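Leucine aminopeptidase 2 (Saccharomyces cerevisiae, PDB 2XQ0) is a zinc-dependent aminopeptidase of the M1 family that preferentially cleaves di- and tripeptides and also has low epoxide hydrolase activity in vitro. Local coordinates at residues T327-R332 and N395-L400; S353-S358 and P458-R463; T434-Y439 and V449-W454. All coordinates share one frame; numbering follows the deposited sequence.

Interaction 1 of 3, residues T327-R332 and N395-L400; sequences TVYLER and NLLFHL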
loop_
_atom_site.group_PDB
_atom_site.type_symbol
_atom_site.label_atom_id
_atom_site.label_comp_id
_atom_site.label_asym_id
_atom_site.label_seq_id
_atom_site.Cartn_x
_atom_site.Cartn_y
_atom_site.Cartn_z
ATOM N N THR A 327 -7.404 -2.025 7.986
ATOM C CA THR A 327 -6.051 -1.515 8.273
ATOM C C THR A 327 -6.057 -0.024 8.613
ATOM O O THR A 327 -5.445 0.385 9.588
ATOM C CB THR A 327 -5.067 -1.803 7.129
ATOM O OG1 THR A 327 -5.008 -3.224 6.926
ATOM C CG2 THR A 327 -3.652 -1.246 7.437
ATOM N N VAL A 328 -6.751 0.781 7.814
ATOM C CA VAL A 328 -6.791 2.217 8.041
ATOM C C VAL A 328 -7.485 2.469 9.385
ATOM O O VAL A 328 -7.061 3.332 10.160
ATOM C CB VAL A 328 -7.509 2.982 6.868
ATOM C CG1 VAL A 328 -7.675 4.477 7.207
ATOM C CG2 VAL A 328 -6.718 2.849 5.545
ATOM N N TYR A 329 -8.543 1.701 9.657
ATOM C CA TYR A 329 -9.250 1.790 10.942
ATOM C C TYR A 329 -8.304 1.464 12.096
ATOM O O TYR A 329 -8.126 2.260 13.045
ATOM C CB TYR A 329 -10.522 0.899 10.974
ATOM C CG TYR A 329 -11.172 0.930 12.342
ATOM C CD1 TYR A 329 -12.001 1.982 12.718
ATOM C CD2 TYR A 329 -10.894 -0.053 13.277
ATOM C CE1 TYR A 329 -12.556 2.037 13.986
ATOM C CE2 TYR A 329 -11.427 -0.000 14.526
ATOM C CZ TYR A 329 -12.250 1.049 14.882
ATOM O OH TYR A 329 -12.780 1.096 16.142
ATOM N N LEU A 330 -7.659 0.311 12.010
ATOM C CA LEU A 330 -6.720 -0.095 13.054
ATOM C C LEU A 330 -5.533 0.868 13.239
ATOM O O LEU A 330 -5.187 1.203 14.355
ATOM C CB LEU A 330 -6.226 -1.524 12.815
ATOM C CG LEU A 330 -7.331 -2.577 12.965
ATOM C CD1 LEU A 330 -6.842 -3.957 12.489
ATOM C CD2 LEU A 330 -7.856 -2.629 14.414
ATOM N N GLU A 331 -4.932 1.305 12.136
ATOM C CA GLU A 331 -3.850 2.289 12.126
ATOM C C GLU A 331 -4.248 3.523 12.933
ATOM O O GLU A 331 -3.502 3.991 13.792
ATOM C CB GLU A 331 -3.579 2.706 10.673
ATOM C CG GLU A 331 -2.627 3.890 10.462
ATOM C CD GLU A 331 -2.646 4.388 9.009
ATOM O OE1 GLU A 331 -3.371 3.801 8.155
ATOM O OE2 GLU A 331 -1.930 5.374 8.720
ATOM N N ARG A 332 -5.434 4.050 12.644
ATOM C CA ARG A 332 -5.935 5.226 13.333
ATOM C C ARG A 332 -6.270 4.961 14.807
ATOM O O ARG A 332 -6.125 5.852 15.625
ATOM C CB ARG A 332 -7.059 5.900 12.561
ATOM C CG ARG A 332 -6.538 6.507 11.254
ATOM C CD ARG A 332 -7.602 7.161 10.432
ATOM N NE ARG A 332 -6.996 7.675 9.211
ATOM C CZ ARG A 332 -7.626 7.807 8.050
ATOM N NH1 ARG A 332 -8.906 7.462 7.932
ATOM N NH2 ARG A 332 -6.965 8.265 7.003
ATOM N N ASN A 395 -14.477 4.556 7.024
ATOM C CA ASN A 395 -15.680 5.246 7.493
ATOM C C ASN A 395 -16.856 4.352 7.840
ATOM O O ASN A 395 -17.635 4.667 8.748
ATOM C CB ASN A 395 -16.096 6.343 6.514
ATOM C CG ASN A 395 -15.332 7.632 6.767
ATOM O OD1 ASN A 395 -15.553 8.300 7.777
ATOM N ND2 ASN A 395 -14.392 7.957 5.882
ATOM N N LEU A 396 -16.991 3.229 7.146
ATOM C CA LEU A 396 -18.026 2.275 7.548
ATOM C C LEU A 396 -17.698 1.711 8.930
ATOM O O LEU A 396 -18.573 1.607 9.799
ATOM C CB LEU A 396 -18.170 1.154 6.516
ATOM C CG LEU A 396 -19.027 -0.025 6.949
ATOM C CD1 LEU A 396 -20.386 0.471 7.404
ATOM C CD2 LEU A 396 -19.151 -1.035 5.808
ATOM N N LEU A 397 -16.428 1.386 9.162
ATOM C CA LEU A 397 -16.040 0.826 10.474
ATOM C C LEU A 397 -16.138 1.842 11.623
ATOM O O LEU A 397 -16.497 1.492 12.752
ATOM C CB LEU A 397 -14.631 0.246 10.406
ATOM C CG LEU A 397 -14.524 -0.931 9.431
ATOM C CD1 LEU A 397 -13.082 -1.340 9.237
ATOM C CD2 LEU A 397 -15.369 -2.090 9.938
ATOM N N PHE A 398 -15.776 3.086 11.335
ATOM C CA PHE A 398 -15.893 4.163 12.296
ATOM C C PHE A 398 -17.377 4.419 12.659
ATOM O O PHE A 398 -17.710 4.724 13.812
ATOM C CB PHE A 398 -15.232 5.436 11.748
ATOM C CG PHE A 398 -15.198 6.572 12.745
ATOM C CD1 PHE A 398 -14.362 6.516 13.848
ATOM C CD2 PHE A 398 -16.016 7.683 12.587
ATOM C CE1 PHE A 398 -14.340 7.555 14.791
ATOM C CE2 PHE A 398 -15.993 8.724 13.517
ATOM C CZ PHE A 398 -15.149 8.651 14.622
ATOM N N HIS A 399 -18.253 4.298 11.665
ATOM C CA HIS A 399 -19.695 4.428 11.871
ATOM C C HIS A 399 -20.206 3.325 12.797
ATOM O O HIS A 399 -20.951 3.583 13.742
ATOM C CB HIS A 399 -20.422 4.363 10.525
ATOM C CG HIS A 399 -21.912 4.490 10.632
ATOM N ND1 HIS A 399 -22.525 5.603 11.162
ATOM C CD2 HIS A 399 -22.905 3.646 10.276
ATOM C CE1 HIS A 399 -23.835 5.437 11.133
ATOM N NE2 HIS A 399 -24.093 4.258 10.598
ATOM N N LEU A 400 -19.774 2.098 12.525
ATOM C CA LEU A 400 -20.138 0.940 13.326
ATOM C C LEU A 400 -19.637 1.072 14.762
ATOM O O LEU A 400 -20.371 0.802 15.708
ATOM C CB LEU A 400 -19.580 -0.332 12.682
ATOM C CG LEU A 400 -20.286 -0.747 11.384
ATOM C CD1 LEU A 400 -19.670 -2.021 10.788
ATOM C CD2 LEU A 400 -21.789 -0.920 11.594
#
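Tyr-329 and Leu-397 mark the point where the two helical segments come nearest, their CA atoms 6.9 Å apart. Both backbones are regular alpha-helix: Glu-331 N bonds to Thr-327 O on one side, and His-399 N to Asn-395 O on the other. Both helices are unbroken here, and the contact is made chiefly by side chains, with one approach of the tyrosine ring to the backbone of the other helix. Tyr-329 and Leu-397 both start out toward the opposite helix and pass each other at a slant. Leu-397 CD1 lies 3.8 Å from Tyr-329 CB, while Leu-397 CB sits 3.9 Å from Tyr-329 CD1. The CB stem of the tyrosine thus meets the branch end of the leucine, and its ring meets the leucine CB. With CG trans to the backbone N (chi1 176°), the tyrosine ring runs along helix 388-403, and its CD1 comes within 4.2 Å of Phe-398 N. The ring of Phe-398 adds a looser flank, its CD1 staying 4.8 Å from Tyr-329 CE1. At the far end of the tyrosine, OH is gripped by hydrogen bonds to Glu-401 and Arg-333. Replacing Tyr-329 with alanine would probably leave Leu-397 without the ring that packs beside its CB and deprive Glu-401 of its hydroxyl partner. Helix 321-339 supplies the zinc ligand Glu-324, as expected of an M1 peptidase, and its Glu-331 hydrogen-bonds ND1 of the zinc ligand His-301, a second-shell link that probably helps to fix that imidazole. Helix 297-311, with the HExxH residues, packs against Thr-327, Val-328 and Leu-330; Arg-344 of helix 341-360 touches Tyr-329 and Phe-398, and Arg-332 reaches helix 388-403 through a salt bridge to Glu-391.

Interaction 2 of 3, residues S353-S358 and P458-R463; sequences SDLQNS and PGMPPR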
loop_
_atom_site.group_PDB
_atom_site.type_symbol
_atom_site.label_atom_id
_atom_site.label_comp_id
_atom_site.label_asym_id
_atom_site.label_seq_id
_atom_site.Cartn_x
_atom_site.Cartn_y
_atom_site.Cartn_z
ATOM N N SER A 353 -10.627 14.145 2.728
ATOM C CA SER A 353 -10.313 14.941 1.549
ATOM C C SER A 353 -9.606 14.116 0.472
ATOM O O SER A 353 -9.816 14.368 -0.706
ATOM C CB SER A 353 -9.496 16.188 1.898
ATOM O OG SER A 353 -8.129 15.870 2.018
ATOM N N ASP A 354 -8.762 13.156 0.866
ATOM C CA ASP A 354 -8.214 12.175 -0.084
ATOM C C ASP A 354 -9.325 11.368 -0.797
ATOM O O ASP A 354 -9.269 11.137 -2.012
ATOM C CB ASP A 354 -7.262 11.207 0.626
ATOM C CG ASP A 354 -5.933 11.853 1.015
ATOM O OD1 ASP A 354 -5.607 12.946 0.509
ATOM O OD2 ASP A 354 -5.197 11.253 1.834
ATOM N N LEU A 355 -10.323 10.924 -0.044
ATOM C CA LEU A 355 -11.456 10.202 -0.640
ATOM C C LEU A 355 -12.169 11.076 -1.670
ATOM O O LEU A 355 -12.465 10.647 -2.797
ATOM C CB LEU A 355 -12.451 9.773 0.453
ATOM C CG LEU A 355 -13.635 8.892 0.009
ATOM C CD1 LEU A 355 -13.130 7.653 -0.741
ATOM C CD2 LEU A 355 -14.513 8.486 1.178
ATOM N N GLN A 356 -12.469 12.304 -1.276
ATOM C CA GLN A 356 -13.167 13.230 -2.167
ATOM C C GLN A 356 -12.413 13.417 -3.457
ATOM O O GLN A 356 -12.992 13.339 -4.536
ATOM C CB GLN A 356 -13.361 14.590 -1.497
ATOM C CG GLN A 356 -14.176 15.563 -2.310
ATOM C CD GLN A 356 -15.632 15.163 -2.394
ATOM O OE1 GLN A 356 -16.381 15.315 -1.433
ATOM N NE2 GLN A 356 -16.043 14.647 -3.550
ATOM N N ASN A 357 -11.120 13.685 -3.350
ATOM C CA ASN A 357 -10.311 13.902 -4.531
ATOM C C ASN A 357 -10.297 12.674 -5.428
ATOM O O ASN A 357 -10.385 12.777 -6.643
ATOM C CB ASN A 357 -8.884 14.285 -4.128
ATOM C CG ASN A 357 -8.825 15.599 -3.376
ATOM O OD1 ASN A 357 -9.748 16.412 -3.451
ATOM N ND2 ASN A 357 -7.737 15.820 -2.651
ATOM N N SER A 358 -10.188 11.505 -4.814
ATOM C CA SER A 358 -10.110 10.257 -5.558
ATOM C C SER A 358 -11.386 9.994 -6.354
ATOM O O SER A 358 -11.337 9.554 -7.505
ATOM C CB SER A 358 -9.819 9.105 -4.595
ATOM O OG SER A 358 -9.940 7.861 -5.251
ATOM N N PRO A 458 -22.398 4.169 -5.115
ATOM C CA PRO A 458 -21.275 5.053 -5.472
ATOM C C PRO A 458 -21.251 6.399 -4.738
ATOM O O PRO A 458 -22.258 6.808 -4.169
ATOM C CB PRO A 458 -21.492 5.300 -6.973
ATOM C CG PRO A 458 -22.970 5.086 -7.185
ATOM C CD PRO A 458 -23.318 3.964 -6.250
ATOM N N GLY A 459 -20.105 7.079 -4.752
ATOM C CA GLY A 459 -20.010 8.417 -4.180
ATOM C C GLY A 459 -19.537 8.468 -2.737
ATOM O O GLY A 459 -19.180 7.440 -2.161
ATOM N N MET A 460 -19.512 9.672 -2.160
ATOM C CA MET A 460 -19.102 9.860 -0.766
ATOM C C MET A 460 -20.149 9.295 0.172
ATOM O O MET A 460 -21.333 9.474 -0.045
ATOM C CB MET A 460 -18.914 11.346 -0.447
ATOM C CG MET A 460 -17.909 12.037 -1.323
ATOM S SD MET A 460 -16.251 11.438 -0.975
ATOM C CE MET A 460 -15.941 12.176 0.631
ATOM N N PRO A 461 -19.713 8.612 1.233
ATOM C CA PRO A 461 -20.728 8.205 2.195
ATOM C C PRO A 461 -21.162 9.407 3.036
ATOM O O PRO A 461 -20.632 10.497 2.864
ATOM C CB PRO A 461 -19.977 7.201 3.055
ATOM C CG PRO A 461 -18.567 7.675 3.032
ATOM C CD PRO A 461 -18.350 8.382 1.735
ATOM N N PRO A 462 -22.113 9.210 3.957
ATOM C CA PRO A 462 -22.481 10.320 4.832
ATOM C C PRO A 462 -21.272 10.794 5.639
ATOM O O PRO A 462 -20.483 9.962 6.090
ATOM C CB PRO A 462 -23.527 9.692 5.763
ATOM C CG PRO A 462 -24.118 8.592 4.984
ATOM C CD PRO A 462 -22.958 8.026 4.180
ATOM N N ARG A 463 -21.160 12.100 5.856
ATOM C CA ARG A 463 -19.963 12.664 6.487
ATOM C C ARG A 463 -20.025 12.646 8.007
ATOM O O ARG A 463 -20.955 13.181 8.617
ATOM C CB ARG A 463 -19.714 14.097 6.011
ATOM C CG ARG A 463 -18.413 14.686 6.569
ATOM C CD ARG A 463 -18.148 16.037 5.937
ATOM N NE ARG A 463 -19.121 17.017 6.395
ATOM C CZ ARG A 463 -19.297 18.211 5.836
ATOM N NH1 ARG A 463 -18.593 18.552 4.767
ATOM N NH2 ARG A 463 -20.197 19.051 6.334
#
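Met-460 pushes its thioether end into the surface of helix 341-360 between Leu-355 and Gln-356, meeting the two at different angles. Toward Leu-355 the approach is tip to tip, SD of Met-460 standing 3.8 Å from CG of Leu-355. Gln-356 instead lies across the methionine at about a right angle, its OE1 3.6 Å from Met-460 CG. The sulfur also rides 3.8 Å from Gln-356 CA, close against the helix backbone. Successive bends along the methionine chain (chi2 -69°, chi3 -72°) fold the CE methyl back onto this surface, 3.8 Å from Gln-356 OE1. The loop that carries Met-460 runs between helices 451-456 and 469-484 and is rich in proline; it probably corresponds to the proline-rich link between the catalytic and C-terminal helical domains of leukotriene A4 hydrolase. Pro-461 extends the apolar patch, with its CD 3.9 Å from Leu-355 CD2, again end against end. The glutamine's amide nitrogen, NE2, is hydrogen-bonded to Asp-360 on its own helix, which probably helps hold the amide crosswise. Behind the contact, Leu-355 packs on Val-388 and Glu-391 of helix 388-403, while Trp-352 backs both Met-460 and Pro-461.

Interaction 3 of 3, residues T434-Y439 and V449-W454; sequences TLYEFY and VDWETW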
loop_
_atom_site.group_PDB
_atom_site.type_symbol
_atom_site.label_atom_id
_atom_site.label_comp_id
_atom_site.label_asym_id
_atom_site.label_seq_id
_atom_site.Cartn_x
_atom_site.Cartn_y
_atom_site.Cartn_z
ATOM N N THR A 434 -20.751 -12.418 10.932
ATOM C CA THR A 434 -20.019 -12.420 12.189
ATOM C C THR A 434 -20.442 -11.243 13.063
ATOM O O THR A 434 -20.590 -11.368 14.288
ATOM C CB THR A 434 -18.509 -12.343 11.940
ATOM O OG1 THR A 434 -18.110 -13.458 11.125
ATOM C CG2 THR A 434 -17.759 -12.366 13.275
ATOM N N LEU A 435 -20.626 -10.093 12.425
ATOM C CA LEU A 435 -21.038 -8.904 13.138
ATOM C C LEU A 435 -22.391 -9.194 13.771
ATOM O O LEU A 435 -22.599 -8.932 14.956
ATOM C CB LEU A 435 -21.076 -7.696 12.187
ATOM C CG LEU A 435 -21.392 -6.295 12.727
ATOM C CD1 LEU A 435 -20.307 -5.781 13.679
ATOM C CD2 LEU A 435 -21.571 -5.338 11.571
ATOM N N TYR A 436 -23.304 -9.771 12.992
ATOM C CA TYR A 436 -24.647 -10.056 13.502
ATOM C C TYR A 436 -24.665 -11.143 14.586
ATOM O O TYR A 436 -25.375 -11.016 15.570
ATOM C CB TYR A 436 -25.624 -10.397 12.372
ATOM C CG TYR A 436 -26.309 -9.192 11.757
ATOM C CD1 TYR A 436 -25.662 -8.397 10.816
ATOM C CD2 TYR A 436 -27.610 -8.855 12.116
ATOM C CE1 TYR A 436 -26.297 -7.301 10.250
ATOM C CE2 TYR A 436 -28.249 -7.758 11.564
ATOM C CZ TYR A 436 -27.591 -6.986 10.635
ATOM O OH TYR A 436 -28.235 -5.907 10.079
ATOM N N GLU A 437 -23.873 -12.197 14.420
ATOM C CA GLU A 437 -23.818 -13.230 15.451
ATOM C C GLU A 437 -23.260 -12.673 16.769
ATOM O O GLU A 437 -23.654 -13.108 17.856
ATOM C CB GLU A 437 -22.984 -14.429 14.990
ATOM C CG GLU A 437 -23.504 -15.117 13.741
ATOM C CD GLU A 437 -22.424 -15.923 13.028
ATOM O OE1 GLU A 437 -21.238 -15.823 13.422
ATOM O OE2 GLU A 437 -22.764 -16.649 12.067
ATOM N N PHE A 438 -22.352 -11.705 16.672
ATOM C CA PHE A 438 -21.678 -11.188 17.857
ATOM C C PHE A 438 -22.554 -10.249 18.700
ATOM O O PHE A 438 -22.430 -10.207 19.925
ATOM C CB PHE A 438 -20.356 -10.500 17.489
ATOM C CG PHE A 438 -19.505 -10.188 18.675
ATOM C CD1 PHE A 438 -18.756 -11.182 19.284
ATOM C CD2 PHE A 438 -19.480 -8.919 19.206
ATOM C CE1 PHE A 438 -17.974 -10.906 20.401
ATOM C CE2 PHE A 438 -18.705 -8.632 20.327
ATOM C CZ PHE A 438 -17.955 -9.631 20.923
ATOM N N TYR A 439 -23.439 -9.506 18.043
ATOM C CA TYR A 439 -24.270 -8.522 18.729
ATOM C C TYR A 439 -25.775 -8.848 18.688
ATOM O O TYR A 439 -26.563 -8.093 18.105
ATOM C CB TYR A 439 -24.049 -7.136 18.114
ATOM C CG TYR A 439 -22.686 -6.515 18.353
ATOM C CD1 TYR A 439 -22.347 -5.981 19.591
ATOM C CD2 TYR A 439 -21.756 -6.428 17.329
ATOM C CE1 TYR A 439 -21.107 -5.394 19.811
ATOM C CE2 TYR A 439 -20.515 -5.834 17.535
ATOM C CZ TYR A 439 -20.198 -5.321 18.777
ATOM O OH TYR A 439 -18.969 -4.739 18.984
ATOM N N VAL A 449 -28.517 0.293 9.921
ATOM C CA VAL A 449 -27.424 0.636 9.013
ATOM C C VAL A 449 -27.890 0.460 7.570
ATOM O O VAL A 449 -28.365 -0.610 7.200
ATOM C CB VAL A 449 -26.184 -0.271 9.237
ATOM C CG1 VAL A 449 -25.138 -0.040 8.143
ATOM C CG2 VAL A 449 -25.580 -0.034 10.611
ATOM N N ASP A 450 -27.770 1.502 6.754
ATOM C CA ASP A 450 -28.137 1.378 5.345
ATOM C C ASP A 450 -27.049 0.586 4.601
ATOM O O ASP A 450 -26.201 1.165 3.913
ATOM C CB ASP A 450 -28.303 2.764 4.734
ATOM C CG ASP A 450 -28.830 2.725 3.306
ATOM O OD1 ASP A 450 -29.116 1.621 2.771
ATOM O OD2 ASP A 450 -28.957 3.825 2.721
ATOM N N TRP A 451 -27.083 -0.736 4.741
ATOM C CA TRP A 451 -26.032 -1.580 4.194
ATOM C C TRP A 451 -25.917 -1.398 2.696
ATOM O O TRP A 451 -24.832 -1.512 2.124
ATOM C CB TRP A 451 -26.269 -3.045 4.563
ATOM C CG TRP A 451 -26.097 -3.291 6.032
ATOM C CD1 TRP A 451 -27.081 -3.556 6.937
ATOM C CD2 TRP A 451 -24.870 -3.269 6.771
ATOM N NE1 TRP A 451 -26.543 -3.710 8.193
ATOM C CE2 TRP A 451 -25.188 -3.538 8.118
ATOM C CE3 TRP A 451 -23.532 -3.043 6.427
ATOM C CZ2 TRP A 451 -24.219 -3.599 9.117
ATOM C CZ3 TRP A 451 -22.577 -3.104 7.418
ATOM C CH2 TRP A 451 -22.923 -3.379 8.749
ATOM N N GLU A 452 -27.041 -1.086 2.067
ATOM C CA GLU A 452 -27.098 -0.945 0.617
ATOM C C GLU A 452 -26.295 0.248 0.133
ATOM O O GLU A 452 -25.599 0.170 -0.876
ATOM C CB GLU A 452 -28.557 -0.802 0.160
ATOM C CG GLU A 452 -29.156 -2.073 -0.410
ATOM C CD GLU A 452 -28.626 -2.379 -1.792
ATOM O OE1 GLU A 452 -28.031 -1.474 -2.409
ATOM O OE2 GLU A 452 -28.802 -3.519 -2.265
ATOM N N THR A 453 -26.398 1.358 0.853
ATOM C CA THR A 453 -25.680 2.560 0.473
ATOM C C THR A 453 -24.190 2.394 0.752
ATOM O O THR A 453 -23.354 2.686 -0.104
ATOM C CB THR A 453 -26.233 3.800 1.198
ATOM O OG1 THR A 453 -27.553 4.062 0.720
ATOM C CG2 THR A 453 -25.371 5.014 0.929
ATOM N N TRP A 454 -23.866 1.906 1.944
ATOM C CA TRP A 454 -22.474 1.737 2.333
ATOM C C TRP A 454 -21.735 0.758 1.424
ATOM O O TRP A 454 -20.652 1.058 0.938
ATOM C CB TRP A 454 -22.365 1.277 3.787
ATOM C CG TRP A 454 -22.520 2.386 4.786
ATOM C CD1 TRP A 454 -23.618 2.651 5.553
ATOM C CD2 TRP A 454 -21.543 3.381 5.126
ATOM N NE1 TRP A 454 -23.383 3.744 6.352
ATOM C CE2 TRP A 454 -22.115 4.207 6.114
ATOM C CE3 TRP A 454 -20.236 3.641 4.701
ATOM C CZ2 TRP A 454 -21.431 5.281 6.676
ATOM C CZ3 TRP A 454 -19.559 4.699 5.261
ATOM C CH2 TRP A 454 -20.158 5.512 6.235
#
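Trp-451, in the first turn of helix 451-456, faces Leu-435 and Tyr-436 near the end of helix 428-438; the two helices are joined by a short connection containing helix 443-447, and the contact packs helix 428-438 against the start of helix 451-456, far from the zinc site. Leu-435 CG lies trans to its backbone N (chi1 -176°), which carries CD2 out to the benzo end of the indole, 3.7 Å from Trp-451 CH2 and 4.0 Å from Trp-451 CZ2, the leucine crossing the tryptophan at a slant. Tyr-436 and Trp-451 run past each other in opposite directions, which brings the phenol end beside the pyrrole nitrogen: Trp-451 NE1 gives a weak, bent hydrogen bond to Tyr-436 OH, 3.4 Å long with an angle of 138° at the hydrogen. NE1 lies near the plane of the phenol, at its edge. On the tryptophan's own segment, Val-449 CG1 sits 3.4 Å above the centre of one indole face, which probably limits how far the ring can tilt. Asp-450 occupies the N-cap of helix 451-456, its OD1 accepting a weak bond from Thr-453 N at 3.3 Å. Leu-400 of helix 388-403 touches both Leu-435 and Trp-451. The polar ends have firmer partners outside the pair: NE1 also bonds to Leu-446 O, and Tyr-436 OH to Asp-447 OD1. The indole N-H is therefore divided between two acceptors, and the phenol oxygen, probably donating to the carboxylate, can still receive the weak bond; these buried polar groups are satisfied mainly by the connecting segment.

Overall arrangement
From the N terminus, segment 327-332 comes first, followed by 353-358 on the next helix; interaction 1 then closes at 395-400, whereas the span opened at 353-358 stays open until 458-463. Interactions 1 and 2 therefore cross along the chain. Interaction 3, a short closure between 434-439 and 449-454, falls wholly within the span of interaction 2 and after interaction 1 has closed. Trp-454 joins all three: its ring packs on Leu-396 N of interaction 1 and on Pro-461 CB of interaction 2. Leu-400, against Leu-435 and Trp-451, is a second link between interactions 1 and 3. Together the contacts connect the zinc-site helix 321-339, helices 341-360, 388-403, 428-438 and 451-456, and the proline-rich loop.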